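Side-chain contacts in gamma-glutamyltranspeptidase (Ggt) (Helicobacter pylori 26695, PDB 5BPK), which catalyses, as an N-terminal nucleophile (Ntn) hydrolase, the hydrolysis or transfer of gamma-glutamyl groups, probably from donors such as glutathione: residues V104-V108 and I109-M113; N39-D42 and D43-I46; H125-W128 and L129-E132; F138-P141 and A142-D146. All coordinates share one frame; numbering follows the deposited sequence.

Contact 1 of 4, residues V104-V108 and I109-M113. With EDO (1,2-ethanediol), chain V.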
loop_
_atom_site.group_PDB
_atom_site.type_symbol
_atom_site.label_atom_id
_atom_site.label_comp_id
_atom_site.label_asym_id
_atom_site.label_seq_id
_atom_site.Cartn_x
_atom_site.Cartn_y
_atom_site.Cartn_z
ATOM N N VAL B 104 4.296 14.099 -0.101
ATOM C CA VAL B 104 5.310 14.014 0.955
ATOM C C VAL B 104 6.698 14.253 0.364
ATOM O O VAL B 104 7.490 15.047 0.889
ATOM C CB VAL B 104 5.254 12.670 1.712
ATOM C CG1 VAL B 104 6.425 12.539 2.697
ATOM C CG2 VAL B 104 3.921 12.529 2.441
ATOM N N ILE B 105 6.979 13.586 -0.752
ATOM C CA ILE B 105 8.262 13.750 -1.421
ATOM C C ILE B 105 8.506 15.199 -1.875
ATOM O O ILE B 105 9.586 15.755 -1.651
ATOM C CB ILE B 105 8.409 12.782 -2.616
ATOM C CG1 ILE B 105 8.441 11.337 -2.114
ATOM C CG2 ILE B 105 9.676 13.117 -3.417
ATOM C CD1 ILE B 105 8.410 10.298 -3.210
ATOM N N SER B 106 7.510 15.793 -2.520
ATOM C CA SER B 106 7.587 17.177 -2.975
ATOM C C SER B 106 7.761 18.127 -1.800
ATOM O O SER B 106 8.525 19.084 -1.884
ATOM C CB SER B 106 6.320 17.542 -3.759
ATOM O OG SER B 106 6.259 18.924 -4.079
ATOM N N ASN B 107 7.037 17.879 -0.708
ATOM C CA ASN B 107 7.141 18.755 0.459
ATOM C C ASN B 107 8.576 18.829 0.986
ATOM O O ASN B 107 9.048 19.892 1.388
ATOM C CB ASN B 107 6.188 18.311 1.562
ATOM C CG ASN B 107 4.729 18.626 1.248
ATOM O OD1 ASN B 107 4.428 19.457 0.380
ATOM N ND2 ASN B 107 3.811 17.958 1.961
ATOM N N VAL B 108 9.267 17.695 1.012
ATOM C CA VAL B 108 10.681 17.710 1.351
ATOM C C VAL B 108 11.547 18.389 0.273
ATOM O O VAL B 108 12.311 19.309 0.568
ATOM C CB VAL B 108 11.220 16.291 1.614
ATOM C CG1 VAL B 108 12.745 16.333 1.886
ATOM C CG2 VAL B 108 10.467 15.642 2.773
ATOM N N ILE B 109 11.470 17.899 -0.965
ATOM C CA ILE B 109 12.396 18.339 -2.024
ATOM C C ILE B 109 12.109 19.757 -2.522
ATOM O O ILE B 109 13.027 20.572 -2.676
ATOM C CB ILE B 109 12.403 17.360 -3.215
ATOM C CG1 ILE B 109 13.032 16.031 -2.771
ATOM C CG2 ILE B 109 13.173 17.937 -4.390
ATOM C CD1 ILE B 109 12.945 14.887 -3.796
ATOM N N ASP B 110 10.836 20.055 -2.766
ATOM C CA ASP B 110 10.455 21.365 -3.277
ATOM C C ASP B 110 10.406 22.441 -2.206
ATOM O O ASP B 110 10.849 23.568 -2.448
ATOM C CB ASP B 110 9.114 21.295 -3.997
ATOM C CG ASP B 110 9.199 20.508 -5.271
ATOM O OD1 ASP B 110 10.090 20.825 -6.079
ATOM O OD2 ASP B 110 8.388 19.579 -5.455
ATOM N N TYR B 111 9.883 22.099 -1.032
ATOM C CA TYR B 111 9.570 23.110 -0.024
ATOM C C TYR B 111 10.450 23.069 1.233
ATOM O O TYR B 111 10.308 23.920 2.109
ATOM C CB TYR B 111 8.083 23.042 0.323
ATOM C CG TYR B 111 7.170 23.103 -0.891
ATOM C CD1 TYR B 111 7.381 24.038 -1.901
ATOM C CD2 TYR B 111 6.094 22.222 -1.029
ATOM C CE1 TYR B 111 6.560 24.090 -3.007
ATOM C CE2 TYR B 111 5.261 22.269 -2.139
ATOM C CZ TYR B 111 5.498 23.214 -3.127
ATOM O OH TYR B 111 4.691 23.271 -4.236
ATOM N N ASN B 112 11.369 22.101 1.300
ATOM C CA ASN B 112 12.340 21.989 2.397
ATOM C C ASN B 112 11.678 21.803 3.764
ATOM O O ASN B 112 12.176 22.281 4.793
ATOM C CB ASN B 112 13.290 23.198 2.399
ATOM C CG ASN B 112 14.584 22.941 3.155
ATOM O OD1 ASN B 112 15.116 21.828 3.161
ATOM N ND2 ASN B 112 15.107 23.987 3.786
ATOM N N MET B 113 10.565 21.074 3.772
ATOM C CA MET B 113 9.955 20.626 5.015
ATOM C C MET B 113 10.773 19.504 5.621
ATOM O O MET B 113 11.334 18.689 4.883
ATOM C CB MET B 113 8.536 20.120 4.761
ATOM C CG MET B 113 7.570 21.213 4.397
ATOM S SD MET B 113 5.886 20.635 4.442
ATOM C CE MET B 113 5.087 21.874 3.437
HETATM C C1 EDO V . 3.160 19.925 -5.245
HETATM O O1 EDO V . 3.608 19.489 -3.952
HETATM C C2 EDO V . 1.907 20.790 -5.158
HETATM O O2 EDO V . 2.253 22.045 -4.580
#
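The hydroxyl OG of Ser-106 is held by two groups, donating to OD2 of Asp-110 at 2.6 Å and accepting at 2.7 Å from O1 of an ethanediol probably from the crystallisation liquor. With OG anti to the backbone N (chi1 172°), beside the carbonyl carbon, the hydroxyl meets the carboxylate one turn on, at the lone pair facing away from OD1. The Ser-106 carbonyl takes the backbone N-H of the same aspartate, so this pair is joined twice near the end of helix 96-109. OD1 of Asn-107 lies at the edge of the Tyr-111 ring, near its plane, 3.5 Å from CD2, with amide and ring turned 38° apart; ND2 of this asparagine donates to Ala-118 O. CB of Asn-107 meets SD of Met-113 at 3.7 Å, while the Asn-107 carbonyl accepts the Met-113 N-H at 3.1 Å beyond Asn-112, the first residue to leave helical angles, with positive phi. On another flank Ile-105 CG2 touches Ile-109 CD1 at 3.7 Å. The ethanediol also bonds Tyr-111 OH through O2. Asp-110 takes Arg-272 on OD1 and Tyr-271 on OD2, both of the partner Ggt chain; these donors are expected to favour an ionised carboxylate, tying the helix end to the chain interface.

Contact 2 of 4, residues N39-D42 and D43-I46; sequences NEMD and DFSI. With 4UD ((2S)-amino[(5S)-4,5-dihydro-1,2-oxazol-5-yl]acetic acid), chain O.
Glu-40 and Asp-43 form a local, buried pair of carboxylates on a short 3-10 turn, in the long loop between strand 13-19 and strand 77-81, where the inhibitor is bound. The two side chains run alongside each other, with planes 55° apart and OE2 of Glu-40 3.3 Å from OD2 of Asp-43. Both oxygens turn to the amino nitrogen N7 of the ligand: Asp-43 OD2 accepts from it at 2.7 Å, whereas the bond from N7 to Glu-40 OE2 is weak. A bend at chi2 (73°) helps bring Glu-40 OE2 beside Asp-43 OD2. Arg-103 of the partner Ggt chain forms salt bridges with both of these oxygens, so the site for the ligand's amino group is completed across the subunit interface. The turn itself is closed by Asp-43 N to Glu-40 O at 3.0 Å and Phe-44 N to Met-41 O at 3.1 Å. Behind it, SD of Met-41 sits at the edge of the Phe-44 ring, 3.8 Å from CE2, in a Met-aromatic contact. Water 1 donates to Asp-42 OD2 and, at 2.7 Å, to Asp-43 OD1; Asp-42 OD1 is hydrogen-bonded to Ser-127 of the partner chain.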
loop_
_atom_site.group_PDB
_atom_site.type_symbol
_atom_site.label_atom_id
_atom_site.label_comp_id
_atom_site.label_asym_id
_atom_site.label_seq_id
_atom_site.Cartn_x
_atom_site.Cartn_y
_atom_site.Cartn_z
ATOM N N ASN B 39 -9.726 -9.176 0.063
ATOM C CA ASN B 39 -10.646 -8.999 -1.069
ATOM C C ASN B 39 -9.936 -8.285 -2.223
ATOM O O ASN B 39 -10.463 -7.351 -2.847
ATOM C CB ASN B 39 -12.007 -8.384 -0.661
ATOM C CG ASN B 39 -11.912 -6.993 -0.038
ATOM O OD1 ASN B 39 -10.840 -6.492 0.273
ATOM N ND2 ASN B 39 -13.074 -6.378 0.172
ATOM N N GLU B 40 -8.726 -8.760 -2.514
ATOM C CA GLU B 40 -7.903 -8.149 -3.554
ATOM C C GLU B 40 -8.466 -8.349 -4.962
ATOM O O GLU B 40 -8.058 -7.648 -5.892
ATOM C CB GLU B 40 -6.456 -8.663 -3.500
ATOM C CG GLU B 40 -5.398 -7.578 -3.606
ATOM C CD GLU B 40 -5.305 -6.748 -2.330
ATOM O OE1 GLU B 40 -5.039 -7.329 -1.238
ATOM O OE2 GLU B 40 -5.504 -5.524 -2.418
ATOM N N MET B 41 -9.395 -9.285 -5.146
ATOM C CA MET B 41 -9.989 -9.456 -6.485
ATOM C C MET B 41 -10.723 -8.211 -6.973
ATOM O O MET B 41 -10.834 -8.013 -8.174
ATOM C CB MET B 41 -10.905 -10.684 -6.554
ATOM C CG MET B 41 -10.176 -12.006 -6.293
ATOM S SD MET B 41 -8.941 -12.464 -7.547
ATOM C CE MET B 41 -10.007 -13.002 -8.895
ATOM N N ASP B 42 -11.203 -7.367 -6.059
ATOM C CA ASP B 42 -11.843 -6.090 -6.441
ATOM C C ASP B 42 -10.873 -5.059 -7.057
ATOM O O ASP B 42 -11.300 -4.016 -7.552
ATOM C CB ASP B 42 -12.568 -5.451 -5.246
ATOM C CG ASP B 42 -13.471 -4.294 -5.662
ATOM O OD1 ASP B 42 -14.481 -4.557 -6.359
ATOM O OD2 ASP B 42 -13.163 -3.126 -5.311
ATOM N N ASP B 43 -9.572 -5.308 -6.977
ATOM C CA ASP B 43 -8.613 -4.446 -7.657
ATOM C C ASP B 43 -8.486 -4.759 -9.147
ATOM O O ASP B 43 -7.871 -3.985 -9.872
ATOM C CB ASP B 43 -7.248 -4.492 -6.980
ATOM C CG ASP B 43 -7.162 -3.593 -5.755
ATOM O OD1 ASP B 43 -8.123 -2.858 -5.441
ATOM O OD2 ASP B 43 -6.106 -3.633 -5.100
ATOM N N PHE B 44 -9.045 -5.880 -9.597
ATOM C CA PHE B 44 -9.257 -6.107 -11.041
ATOM C C PHE B 44 -10.401 -5.236 -11.538
ATOM O O PHE B 44 -11.274 -4.826 -10.768
ATOM C CB PHE B 44 -9.628 -7.559 -11.351
ATOM C CG PHE B 44 -8.471 -8.526 -11.305
ATOM C CD1 PHE B 44 -7.475 -8.480 -12.272
ATOM C CD2 PHE B 44 -8.393 -9.501 -10.312
ATOM C CE1 PHE B 44 -6.418 -9.374 -12.254
ATOM C CE2 PHE B 44 -7.345 -10.408 -10.293
ATOM C CZ PHE B 44 -6.348 -10.338 -11.262
ATOM N N SER B 45 -10.414 -4.990 -12.843
ATOM C CA SER B 45 -11.628 -4.537 -13.503
ATOM C C SER B 45 -12.499 -5.771 -13.694
ATOM O O SER B 45 -12.148 -6.674 -14.462
ATOM C CB SER B 45 -11.323 -3.862 -14.839
ATOM O OG SER B 45 -12.527 -3.472 -15.474
ATOM N N ILE B 46 -13.616 -5.827 -12.969
ATOM C CA ILE B 46 -14.516 -6.981 -13.025
ATOM C C ILE B 46 -15.547 -6.878 -14.163
ATOM O O ILE B 46 -16.208 -7.860 -14.494
ATOM C CB ILE B 46 -15.201 -7.240 -11.655
ATOM C CG1 ILE B 46 -16.179 -6.121 -11.276
ATOM C CG2 ILE B 46 -14.137 -7.417 -10.562
ATOM C CD1 ILE B 46 -16.889 -6.375 -9.974
HETATM C C3 4UD O . -4.595 -0.089 0.669
HETATM C C4 4UD O . -4.516 -1.086 -1.313
HETATM C C5 4UD O . -5.417 -1.070 -0.092
HETATM C C6 4UD O . -5.209 -1.411 -2.644
HETATM C C8 4UD O . -4.121 -1.466 -3.693
HETATM O O9 4UD O . -3.450 -2.458 -3.844
HETATM O O10 4UD O . -3.876 -0.392 -4.479
HETATM N N7 4UD O . -5.858 -2.728 -2.583
HETATM O O2 4UD O . -3.986 0.233 -1.417
HETATM N N1 4UD O . -3.840 0.582 -0.136
HETATM O O HOH W 1 -10.616 -2.648 -4.323
#

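Contact 3 of 4, residues H125-W128 and L129-E132; sequences HMQW and LPDE
From CB, the side chain of Gln-127 turns back over the loop toward Leu-129, because chi1 of 62° sets CG between the backbone N and the carbonyl carbon. CG passes 3.4 Å from the Leu-129 carbonyl oxygen, and beyond it the chain runs extended, with CD 3.7 Å from the same oxygen. At the tip, NE2 donates to Leu-129 O at 3.0 Å in a nearly straight bond, the acceptor lying in the amide plane; NE2 also rests against CD of Pro-130 and donates to Tyr-54 O. The other branch, OE1, receives NE2 of His-125 at 2.8 Å on a lone pair, within the imidazole plane, and is shared with Ser-95. The ring of His-125 is held at its far nitrogen too, ND1 being bonded to Thr-99. These bonds brace a tight loop containing a cis peptide before Pro-130 and an inverse gamma turn centred on Asp-131, between helix 115-120 and strand 133-135. Water 2 spans this loop, accepting from Gln-127 N and donating to the carbonyls of Pro-130 and Glu-132. On the outer side, CG of Leu-129 lies over the centre of the six-membered ring of Trp-128, 3.8 Å from its centroid, a CH-pi contact. Methyl CE of Met-126 meets Glu-132 O at 3.3 Å, while Asp-131 forms a salt bridge with Arg-320 of the partner Ggt chain.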
loop_
_atom_site.group_PDB
_atom_site.type_symbol
_atom_site.label_atom_id
_atom_site.label_comp_id
_atom_site.label_asym_id
_atom_site.label_seq_id
_atom_site.Cartn_x
_atom_site.Cartn_y
_atom_site.Cartn_z
ATOM N N HIS B 125 -6.039 15.909 -3.814
ATOM C CA HIS B 125 -6.097 14.725 -4.659
ATOM C C HIS B 125 -6.987 14.962 -5.870
ATOM O O HIS B 125 -8.081 15.504 -5.750
ATOM C CB HIS B 125 -6.605 13.552 -3.808
ATOM C CG HIS B 125 -6.856 12.287 -4.563
ATOM N ND1 HIS B 125 -5.844 11.475 -5.026
ATOM C CD2 HIS B 125 -8.019 11.677 -4.909
ATOM C CE1 HIS B 125 -6.370 10.427 -5.634
ATOM N NE2 HIS B 125 -7.687 10.518 -5.569
ATOM N N MET B 126 -6.493 14.529 -7.022
ATOM C CA MET B 126 -7.242 14.487 -8.270
ATOM C C MET B 126 -6.973 13.133 -8.915
ATOM O O MET B 126 -5.824 12.773 -9.117
ATOM C CB MET B 126 -6.792 15.645 -9.172
ATOM C CG MET B 126 -7.118 15.531 -10.656
ATOM S SD MET B 126 -8.857 15.420 -11.073
ATOM C CE MET B 126 -9.408 17.113 -10.760
ATOM N N GLN B 127 -8.038 12.385 -9.202
ATOM C CA GLN B 127 -7.916 11.070 -9.855
ATOM C C GLN B 127 -8.716 10.956 -11.151
ATOM O O GLN B 127 -9.025 9.843 -11.598
ATOM C CB GLN B 127 -8.279 9.927 -8.891
ATOM C CG GLN B 127 -9.685 9.922 -8.375
ATOM C CD GLN B 127 -9.979 8.686 -7.528
ATOM O OE1 GLN B 127 -9.377 8.479 -6.468
ATOM N NE2 GLN B 127 -10.906 7.854 -7.998
ATOM N N TRP B 128 -9.008 12.109 -11.760
ATOM C CA TRP B 128 -9.616 12.215 -13.097
ATOM C C TRP B 128 -11.113 11.870 -13.063
ATOM O O TRP B 128 -11.947 12.713 -13.406
ATOM C CB TRP B 128 -8.788 11.414 -14.123
ATOM C CG TRP B 128 -9.438 11.046 -15.427
ATOM C CD1 TRP B 128 -9.727 11.872 -16.471
ATOM C CD2 TRP B 128 -9.841 9.740 -15.820
ATOM N NE1 TRP B 128 -10.289 11.147 -17.503
ATOM C CE2 TRP B 128 -10.382 9.837 -17.117
ATOM C CE3 TRP B 128 -9.804 8.488 -15.194
ATOM C CZ2 TRP B 128 -10.877 8.726 -17.803
ATOM C CZ3 TRP B 128 -10.302 7.389 -15.876
ATOM C CH2 TRP B 128 -10.825 7.518 -17.164
ATOM N N LEU B 129 -11.456 10.661 -12.626
ATOM C CA LEU B 129 -12.839 10.315 -12.305
ATOM C C LEU B 129 -12.876 9.828 -10.857
ATOM O O LEU B 129 -12.145 8.909 -10.510
ATOM C CB LEU B 129 -13.381 9.219 -13.235
ATOM C CG LEU B 129 -13.592 9.568 -14.704
ATOM C CD1 LEU B 129 -14.090 8.341 -15.473
ATOM C CD2 LEU B 129 -14.555 10.751 -14.858
ATOM N N PRO B 130 -13.699 10.463 -9.999
ATOM C CA PRO B 130 -14.532 11.615 -10.280
ATOM C C PRO B 130 -13.703 12.851 -10.596
ATOM O O PRO B 130 -12.545 12.958 -10.167
ATOM C CB PRO B 130 -15.323 11.816 -8.981
ATOM C CG PRO B 130 -14.527 11.176 -7.935
ATOM C CD PRO B 130 -13.762 10.065 -8.584
ATOM N N ASP B 131 -14.300 13.761 -11.359
ATOM C CA ASP B 131 -13.633 14.993 -11.761
ATOM C C ASP B 131 -13.852 16.027 -10.661
ATOM O O ASP B 131 -14.758 16.870 -10.717
ATOM C CB ASP B 131 -14.133 15.463 -13.137
ATOM C CG ASP B 131 -13.386 16.677 -13.654
ATOM O OD1 ASP B 131 -12.557 17.258 -12.910
ATOM O OD2 ASP B 131 -13.626 17.064 -14.816
ATOM N N GLU B 132 -13.000 15.923 -9.653
ATOM C CA GLU B 132 -13.089 16.756 -8.449
ATOM C C GLU B 132 -11.696 16.942 -7.861
ATOM O O GLU B 132 -10.828 16.081 -8.011
ATOM C CB GLU B 132 -14.012 16.110 -7.411
ATOM C CG GLU B 132 -13.465 14.841 -6.763
ATOM C CD GLU B 132 -14.447 14.133 -5.838
ATOM O OE1 GLU B 132 -15.684 14.360 -5.941
ATOM O OE2 GLU B 132 -13.971 13.313 -5.010
HETATM O O HOH W 2 -10.658 13.294 -8.209
#

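Contact 4 of 4, residues F138-P141 and A142-D146. With EDO (1,2-ethanediol), chain X.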
loop_
_atom_site.group_PDB
_atom_site.type_symbol
_atom_site.label_atom_id
_atom_site.label_comp_id
_atom_site.label_asym_id
_atom_site.label_seq_id
_atom_site.Cartn_x
_atom_site.Cartn_y
_atom_site.Cartn_z
ATOM N N PHE B 138 -9.709 22.099 6.818
ATOM C CA PHE B 138 -8.725 23.124 7.200
ATOM C C PHE B 138 -7.491 23.159 6.306
ATOM O O PHE B 138 -6.532 23.877 6.593
ATOM C CB PHE B 138 -8.304 22.954 8.669
ATOM C CG PHE B 138 -9.462 22.885 9.620
ATOM C CD1 PHE B 138 -10.374 23.931 9.685
ATOM C CD2 PHE B 138 -9.646 21.785 10.447
ATOM C CE1 PHE B 138 -11.449 23.881 10.543
ATOM C CE2 PHE B 138 -10.727 21.729 11.324
ATOM C CZ PHE B 138 -11.628 22.786 11.367
ATOM N N GLY B 139 -7.515 22.401 5.214
ATOM C CA GLY B 139 -6.338 22.235 4.385
ATOM C C GLY B 139 -6.125 23.297 3.328
ATOM O O GLY B 139 -5.025 23.412 2.786
ATOM N N MET B 140 -7.169 24.064 3.020
ATOM C CA MET B 140 -7.112 25.059 1.953
ATOM C C MET B 140 -7.901 26.309 2.344
ATOM O O MET B 140 -9.120 26.235 2.533
ATOM C CB MET B 140 -7.699 24.463 0.664
ATOM C CG MET B 140 -7.563 25.331 -0.546
ATOM S SD MET B 140 -8.186 24.505 -2.027
ATOM C CE MET B 140 -6.868 23.320 -2.297
ATOM N N PRO B 141 -7.217 27.459 2.450
ATOM C CA PRO B 141 -7.916 28.684 2.872
ATOM C C PRO B 141 -8.714 29.288 1.728
ATOM O O PRO B 141 -8.476 28.959 0.574
ATOM C CB PRO B 141 -6.767 29.605 3.295
ATOM C CG PRO B 141 -5.647 29.170 2.439
ATOM C CD PRO B 141 -5.773 27.700 2.275
ATOM N N ALA B 142 -9.649 30.163 2.074
ATOM C CA ALA B 142 -10.567 30.784 1.124
ATOM C C ALA B 142 -9.869 31.300 -0.132
ATOM O O ALA B 142 -10.331 31.042 -1.250
ATOM C CB ALA B 142 -11.341 31.927 1.808
ATOM N N ASP B 143 -8.770 32.028 0.039
ATOM C CA ASP B 143 -8.113 32.686 -1.105
ATOM C C ASP B 143 -7.667 31.652 -2.148
ATOM O O ASP B 143 -7.813 31.857 -3.360
ATOM C CB ASP B 143 -6.906 33.527 -0.671
ATOM C CG ASP B 143 -7.248 34.569 0.392
ATOM O OD1 ASP B 143 -7.846 34.210 1.423
ATOM O OD2 ASP B 143 -6.916 35.751 0.192
ATOM N N VAL B 144 -7.121 30.533 -1.666
ATOM C CA VAL B 144 -6.647 29.459 -2.544
ATOM C C VAL B 144 -7.838 28.718 -3.175
ATOM O O VAL B 144 -7.849 28.477 -4.380
ATOM C CB VAL B 144 -5.726 28.480 -1.765
ATOM C CG1 VAL B 144 -5.310 27.294 -2.641
ATOM C CG2 VAL B 144 -4.479 29.225 -1.256
ATOM N N LYS B 145 -8.827 28.359 -2.365
ATOM C CA LYS B 145 -10.050 27.717 -2.865
ATOM C C LYS B 145 -10.678 28.530 -3.993
ATOM O O LYS B 145 -11.060 27.985 -5.028
ATOM C CB LYS B 145 -11.096 27.563 -1.752
ATOM C CG LYS B 145 -10.778 26.505 -0.730
ATOM C CD LYS B 145 -12.018 25.755 -0.222
ATOM C CE LYS B 145 -12.599 26.360 1.034
ATOM N NZ LYS B 145 -13.026 25.292 2.003
ATOM N N ASP B 146 -10.788 29.840 -3.782
ATOM C CA ASP B 146 -11.452 30.724 -4.748
ATOM C C ASP B 146 -10.708 30.776 -6.076
ATOM O O ASP B 146 -11.328 30.753 -7.154
ATOM C CB ASP B 146 -11.587 32.137 -4.169
ATOM C CG ASP B 146 -12.669 32.245 -3.099
ATOM O OD1 ASP B 146 -13.488 31.312 -2.937
ATOM O OD2 ASP B 146 -12.702 33.288 -2.414
HETATM C C1 EDO X . -7.895 34.922 -3.919
HETATM O O1 EDO X . -9.077 34.150 -4.120
HETATM C C2 EDO X . -7.924 36.154 -4.815
HETATM O O2 EDO X . -6.676 36.279 -5.505
HETATM O O HOH W 3 -11.521 27.359 3.735
#
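Met-140 leaves the backbone with CG anti to N (chi1 -174°), which lays its chain against Val-144 and Lys-145, and a bend at chi3 (-74°) then turns the methyl group off the line of the chain. The arrangement is the N-terminal start of helix 142-151, with Pro-141 at the N-cap. CG of Met-140 touches CG1 of Val-144 at 3.6 Å, these two side chains crossing at about a right angle, and meets CG of Lys-145 at 3.4 Å, closer than usual for two carbons. SD follows on, 3.5 Å from that same lysine carbon. The other methyl of the valine, CG2, packs on CG of Pro-141 at 3.9 Å, so each methyl of Val-144 meets a different one of the two residues preceding the helix. The Pro-141 carbonyl opens the helical bonding: it accepts Lys-145 N at 3.0 Å in an almost linear bond and Val-144 N weakly. Ile-312 of the partner Ggt chain packs against Met-140, while the proline ring is exposed. An ethanediol, probably from the crystallisation liquor, donates through O1 to Asp-143 O. Bends along Lys-145 bring its amine back over the turn, where water 3 donates to Met-140 O at 2.9 Å and weakly accepts from Lys-145 NZ.

In the fold
The contacts follow one another along the chain without touching. Contact 2 alone holds residues of the inhibitor pocket, and it lies across the centre of the chain from contact 1, their centres about 33 Å apart. Contact 3 is intermediate: its Gln-127 side chain comes within about 11 Å of the inhibitor, and it binds the backbone of Tyr-54, itself a pocket residue. Its His-125 and Gln-127 also lean on the beginning of helix 96-109, whose far end carries contact 1. Contact 4 is farthest from contact 2, about 36 Å between centres, but its nearest atoms are about 8 Å from contact 3. All four meet the partner Ggt chain, contacts 1 to 3 through salt bridges and contact 4 through packing.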